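Multicopper oxidase (Uncultured bacterium, PDB 4E9X) acts as a laccase-type multicopper oxidase, probably taking electrons from substrates at a mononuclear copper and passing them to dioxygen at a copper cluster between subunits. Local coordinates at the interface of chains A and B. Residues are numbered along the deposited sequence; one frame, centred on the assembly and turned at random. Chains: chain A/B, Multicopper oxidase.

Contact 1: the interface of chains A and B. Residues chain A 62, 102, 104, 196-197, 233-234; chain B 228, 254, 256.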
# COMPACT_ATOMS: atom_id res chain seq x y z
N HIS A 62 20.08 -5.36 -4.18
CA HIS A 62 18.69 -5.76 -4.07
C HIS A 62 18.21 -6.21 -5.43
O HIS A 62 18.06 -5.43 -6.35
CB HIS A 62 17.90 -4.60 -3.47
CG HIS A 62 16.43 -4.94 -3.27
ND1 HIS A 62 15.79 -4.62 -2.07
CD2 HIS A 62 15.46 -5.49 -4.07
CE1 HIS A 62 14.51 -4.99 -2.20
NE2 HIS A 62 14.33 -5.54 -3.40
N TRP A 102 18.54 -2.37 -7.49
CA TRP A 102 19.13 -1.22 -6.77
C TRP A 102 20.07 -1.75 -5.71
O TRP A 102 20.17 -2.95 -5.52
CB TRP A 102 18.06 -0.33 -6.19
CG TRP A 102 17.10 -0.84 -5.15
CD1 TRP A 102 16.28 -1.93 -5.23
CD2 TRP A 102 16.86 -0.21 -3.88
NE1 TRP A 102 15.54 -2.01 -4.04
CE2 TRP A 102 15.88 -0.98 -3.21
CE3 TRP A 102 17.37 0.93 -3.22
CZ2 TRP A 102 15.43 -0.63 -1.93
CZ3 TRP A 102 16.92 1.27 -1.96
CH2 TRP A 102 15.95 0.48 -1.31
N HIS A 104 21.91 -0.79 -1.67
CA HIS A 104 21.74 0.07 -0.50
C HIS A 104 22.50 -0.52 0.69
O HIS A 104 22.75 -1.74 0.70
CB HIS A 104 20.26 0.24 -0.11
CG HIS A 104 19.45 -0.99 0.16
ND1 HIS A 104 19.48 -1.69 1.33
CD2 HIS A 104 18.55 -1.63 -0.63
CE1 HIS A 104 18.63 -2.73 1.25
NE2 HIS A 104 18.03 -2.71 0.07
N ALA A 196 12.73 3.70 -2.42
CA ALA A 196 14.06 3.62 -1.82
C ALA A 196 14.03 3.86 -0.33
O ALA A 196 14.78 3.21 0.40
CB ALA A 196 14.95 4.65 -2.51
N GLY A 197 13.17 4.75 0.18
CA GLY A 197 13.04 5.01 1.60
C GLY A 197 11.93 4.21 2.25
O GLY A 197 11.49 3.17 1.73
N PRO A 233 8.20 0.48 0.05
CA PRO A 233 9.64 0.21 0.27
C PRO A 233 10.12 -1.11 -0.31
O PRO A 233 9.57 -2.19 -0.10
CB PRO A 233 9.76 0.22 1.79
CG PRO A 233 8.69 1.23 2.19
CD PRO A 233 7.53 0.88 1.30
N GLY A 234 11.23 -0.99 -1.08
CA GLY A 234 11.85 -2.15 -1.70
C GLY A 234 11.43 -2.39 -3.14
O GLY A 234 12.20 -2.97 -3.91
N THR B 228 9.69 -8.28 -3.79
CA THR B 228 9.11 -7.62 -2.63
C THR B 228 7.62 -7.63 -2.81
O THR B 228 7.09 -7.15 -3.83
CB THR B 228 9.62 -6.16 -2.57
OG1 THR B 228 11.06 -6.17 -2.49
CG2 THR B 228 9.11 -5.43 -1.33
N HIS B 254 10.58 -4.88 4.38
CA HIS B 254 11.48 -3.85 3.91
C HIS B 254 11.02 -2.45 4.32
O HIS B 254 11.69 -1.47 3.95
CB HIS B 254 11.58 -3.97 2.38
CG HIS B 254 12.85 -3.47 1.78
ND1 HIS B 254 13.31 -2.15 1.82
CD2 HIS B 254 13.78 -4.14 1.05
CE1 HIS B 254 14.46 -2.05 1.18
NE2 HIS B 254 14.79 -3.26 0.67
N ASP B 256 11.24 0.50 6.41
CA ASP B 256 12.44 0.85 7.20
C ASP B 256 12.19 0.89 8.69
O ASP B 256 12.99 0.33 9.46
CB ASP B 256 13.03 2.17 6.67
CG ASP B 256 13.39 2.06 5.17
OD1 ASP B 256 12.82 1.38 4.28
OD2 ASP B 256 14.37 2.76 4.77
O HOH W 1 13.51 1.05 1.64

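Contact 2: the interface of chains A and B. Residues chain A 60, 65-66, 70, 73, 75, 79; chain B 206-207, 248-250.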
# COMPACT_ATOMS: atom_id res chain seq x y z
N HIS A 60 24.23 -4.12 0.09
CA HIS A 60 23.37 -5.17 -0.42
C HIS A 60 22.86 -4.82 -1.81
O HIS A 60 22.49 -3.67 -2.13
CB HIS A 60 22.19 -5.38 0.54
CG HIS A 60 21.11 -6.23 -0.08
ND1 HIS A 60 21.30 -7.54 -0.47
CD2 HIS A 60 19.81 -5.93 -0.34
CE1 HIS A 60 20.17 -7.99 -1.00
NE2 HIS A 60 19.23 -7.04 -0.91
N HIS A 65 20.49 -12.16 -7.42
CA HIS A 65 20.28 -13.41 -6.69
C HIS A 65 21.48 -13.88 -5.90
O HIS A 65 21.30 -14.67 -4.96
CB HIS A 65 19.98 -14.51 -7.74
CG HIS A 65 18.65 -14.36 -8.41
ND1 HIS A 65 18.30 -15.07 -9.56
CD2 HIS A 65 17.58 -13.65 -8.02
CE1 HIS A 65 17.07 -14.77 -9.87
NE2 HIS A 65 16.60 -13.91 -8.97
N GLN A 66 22.68 -13.48 -6.31
CA GLN A 66 23.91 -13.98 -5.70
C GLN A 66 23.99 -15.49 -5.83
O GLN A 66 24.24 -16.19 -4.88
CB GLN A 66 24.04 -13.58 -4.22
CG GLN A 66 23.96 -12.06 -4.04
CD GLN A 66 25.22 -11.31 -4.49
OE1 GLN A 66 26.22 -11.89 -4.89
NE2 GLN A 66 25.10 -9.99 -4.44
N TRP A 70 26.59 -16.11 -2.30
CA TRP A 70 25.85 -15.50 -1.19
C TRP A 70 26.70 -14.65 -0.25
O TRP A 70 26.19 -13.76 0.44
CB TRP A 70 25.10 -16.59 -0.38
CG TRP A 70 26.00 -17.57 0.36
CD1 TRP A 70 26.54 -18.70 -0.17
CD2 TRP A 70 26.42 -17.50 1.71
NE1 TRP A 70 27.30 -19.36 0.79
CE2 TRP A 70 27.23 -18.63 1.95
CE3 TRP A 70 26.20 -16.59 2.77
CZ2 TRP A 70 27.82 -18.87 3.20
CZ3 TRP A 70 26.78 -16.84 4.00
CH2 TRP A 70 27.60 -17.99 4.20
N ASP A 73 26.23 -10.94 -0.49
CA ASP A 73 24.90 -10.35 -0.38
C ASP A 73 24.84 -9.07 0.47
O ASP A 73 23.85 -8.30 0.39
CB ASP A 73 23.96 -11.42 0.17
CG ASP A 73 22.48 -11.07 -0.02
OD1 ASP A 73 22.10 -10.63 -1.12
OD2 ASP A 73 21.70 -11.34 0.96
N VAL A 75 24.86 -8.57 3.94
CA VAL A 75 24.02 -8.46 5.15
C VAL A 75 24.89 -8.73 6.38
O VAL A 75 25.43 -9.83 6.55
CB VAL A 75 22.89 -9.50 5.05
CG1 VAL A 75 22.06 -9.43 6.33
CG2 VAL A 75 22.02 -9.18 3.83
N THR A 79 25.83 -12.58 6.09
CA THR A 79 26.75 -12.96 4.99
C THR A 79 28.12 -12.33 5.12
O THR A 79 29.01 -12.81 4.38
CB THR A 79 26.14 -12.66 3.61
OG1 THR A 79 26.07 -11.26 3.38
CG2 THR A 79 24.71 -13.18 3.52
N HIS B 206 15.78 -12.11 0.11
CA HIS B 206 17.09 -12.10 -0.56
C HIS B 206 17.34 -13.40 -1.27
O HIS B 206 16.79 -14.43 -0.88
CB HIS B 206 18.21 -11.84 0.47
CG HIS B 206 18.21 -10.49 1.09
ND1 HIS B 206 19.42 -9.90 1.39
CD2 HIS B 206 17.25 -9.62 1.49
CE1 HIS B 206 19.20 -8.72 1.97
NE2 HIS B 206 17.91 -8.49 2.03
N GLY B 207 18.17 -13.36 -2.32
CA GLY B 207 18.71 -14.53 -2.97
C GLY B 207 17.76 -15.22 -3.93
O GLY B 207 18.14 -16.25 -4.54
N ARG B 248 22.91 -18.31 3.10
CA ARG B 248 22.06 -17.77 4.18
C ARG B 248 21.47 -16.44 3.67
O ARG B 248 22.23 -15.50 3.46
CB ARG B 248 22.85 -17.51 5.43
CG ARG B 248 23.41 -18.79 6.08
CD ARG B 248 23.91 -18.46 7.48
NE ARG B 248 25.06 -17.54 7.50
CZ ARG B 248 26.33 -17.96 7.51
NH1 ARG B 248 26.72 -19.24 7.48
NH2 ARG B 248 27.26 -17.03 7.56
N PHE B 249 20.15 -16.44 3.44
CA PHE B 249 19.52 -15.31 2.75
C PHE B 249 18.43 -14.74 3.63
O PHE B 249 17.37 -15.38 3.86
CB PHE B 249 18.94 -15.74 1.41
CG PHE B 249 20.04 -15.91 0.34
CD1 PHE B 249 20.71 -14.76 -0.10
CD2 PHE B 249 20.38 -17.15 -0.19
CE1 PHE B 249 21.69 -14.85 -1.07
CE2 PHE B 249 21.36 -17.23 -1.18
CZ PHE B 249 21.99 -16.06 -1.65
N ILE B 250 18.66 -13.53 4.11
CA ILE B 250 17.63 -12.92 4.98
C ILE B 250 16.36 -12.66 4.21
O ILE B 250 16.32 -12.54 2.99
CB ILE B 250 18.23 -11.66 5.61
CG1 ILE B 250 17.50 -11.07 6.81
CG2 ILE B 250 18.45 -10.59 4.56
CD1 ILE B 250 18.34 -9.97 7.43
O HOH W 2 21.39 -12.63 3.40
O HOH W 3 19.93 -11.20 -2.77

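Contact 1: the interface of chains A and B
A:His62, A:His104 and B:His254 point their imidazole tips at one another across the subunit boundary, the arrangement expected of a two-domain multicopper oxidase, whose His-X-His motifs share a copper cluster between neighbouring chains. A:His62 and A:His104 are ligands of a copper(II) ion. B:His254 brings its NE2 to 3.2 Å from A:His62 ND1 and 3.3 Å from A:His104 NE2. None of these contacts is a hydrogen bond, and three ring nitrogens so spaced could surround one copper, so B:His254 is likely to complete its coordination from the second chain.

The rings differ in how they meet. Those of A:His104 and B:His254 stand edge-to-face, with planes 80° apart, whereas B:His254 CD2 comes to the edge of the A:His62 ring, in its plane, 3.4 Å from A:His62 CE1. A:His104 has CG wedged between backbone N and carbonyl carbon (chi1 56°), which turns NE2 toward the shared site. B:His254 has CG anti to its own backbone N (chi1 -153°) and extends into chain A, where A:Gly234 CA sits over the centre of its face, 3.7 Å from the centroid. A:Trp102 meets the same ring tip to tip, its CZ2 lying 3.6 Å from B:His254 CE1. This indole also places NE1 over a face of A:His62, toward the rim, and forms a weak hydrogen bond to A:Gly234 O.

Non-bonded contacts flank the rings. A:Pro233 CB rests against the carbonyl of B:His254, 3.3 Å from O. B:Thr228 OG1 lies at the edge of A:His62, in the ring plane, and its CG2 touches A:Pro233 O.

A polar link runs through water 1, which is bound by the carbonyl oxygens of A:Ala196 and A:Gly197 and lies 2.8 Å from the carboxylate oxygen OD1 of B:Asp256. That residue is poorly ordered, so the bridge is tentative.

Contact 2: the interface of chains A and B
A:His60 and B:His206 stack in a homotypic subunit interface, first cupredoxin half of chain A against second half of chain B, which joins neighbours in the three-chain assembly beside the copper cluster. Their centroids lie 3.8 Å apart and the planes differ by 16°. B:Ile250 CG2 packs on the opposite face of B:His206, 3.2 Å above its plane, while A:Val75 CG2 touches CE1.

A direct hydrogen bond runs from B:His206 ND1 to A:Asp73 OD2, 2.7 Å long and nearly straight (166° at H). It lies in the imidazole plane and meets the carboxylate on its syn side, tilted out of that plane. A:Asp73 CG is anti to its backbone N, which sends the carboxylate to chain B while the carbonyl O accepts A:His60 ND1 at 2.8 Å. An alanine in place of B:His206 would probably leave A:Asp73 OD2 without its cross-chain donor and A:His60 without its stacking partner, and the copper that B:His206 serves less firmly held.

Two waters extend the carboxylate's reach: water 3 joins OD1 to B:Gly207 N, and water 2 joins OD2 to B:Arg248 O and B:Ile250 N. Farther out, A:Trp70 CB abuts B:Phe249 CZ at 3.4 Å. The indole's CH2 comes over the guanidinium of B:Arg248 toward its rim, 3.5 Å from CZ, with the two planes 72° apart.

The C-alpha centres of contact 1 and contact 2 lie about 14 Å apart along the same boundary. Both draw on strand 60-62 of chain A, which gives A:His62 to contact 1 and A:His60 to contact 2. In chain B, strand 248-253 supplies contact 2 and runs directly into B:His254 of contact 1. Chain A thus offers both histidines of one His-X-His motif, and chain B one histidine from each of two; contact 2, with its direct hydrogen bond and apolar packing, is likely to hold the register that contact 1 needs for shared copper binding. Cluster assembly would then depend on correct subunit association.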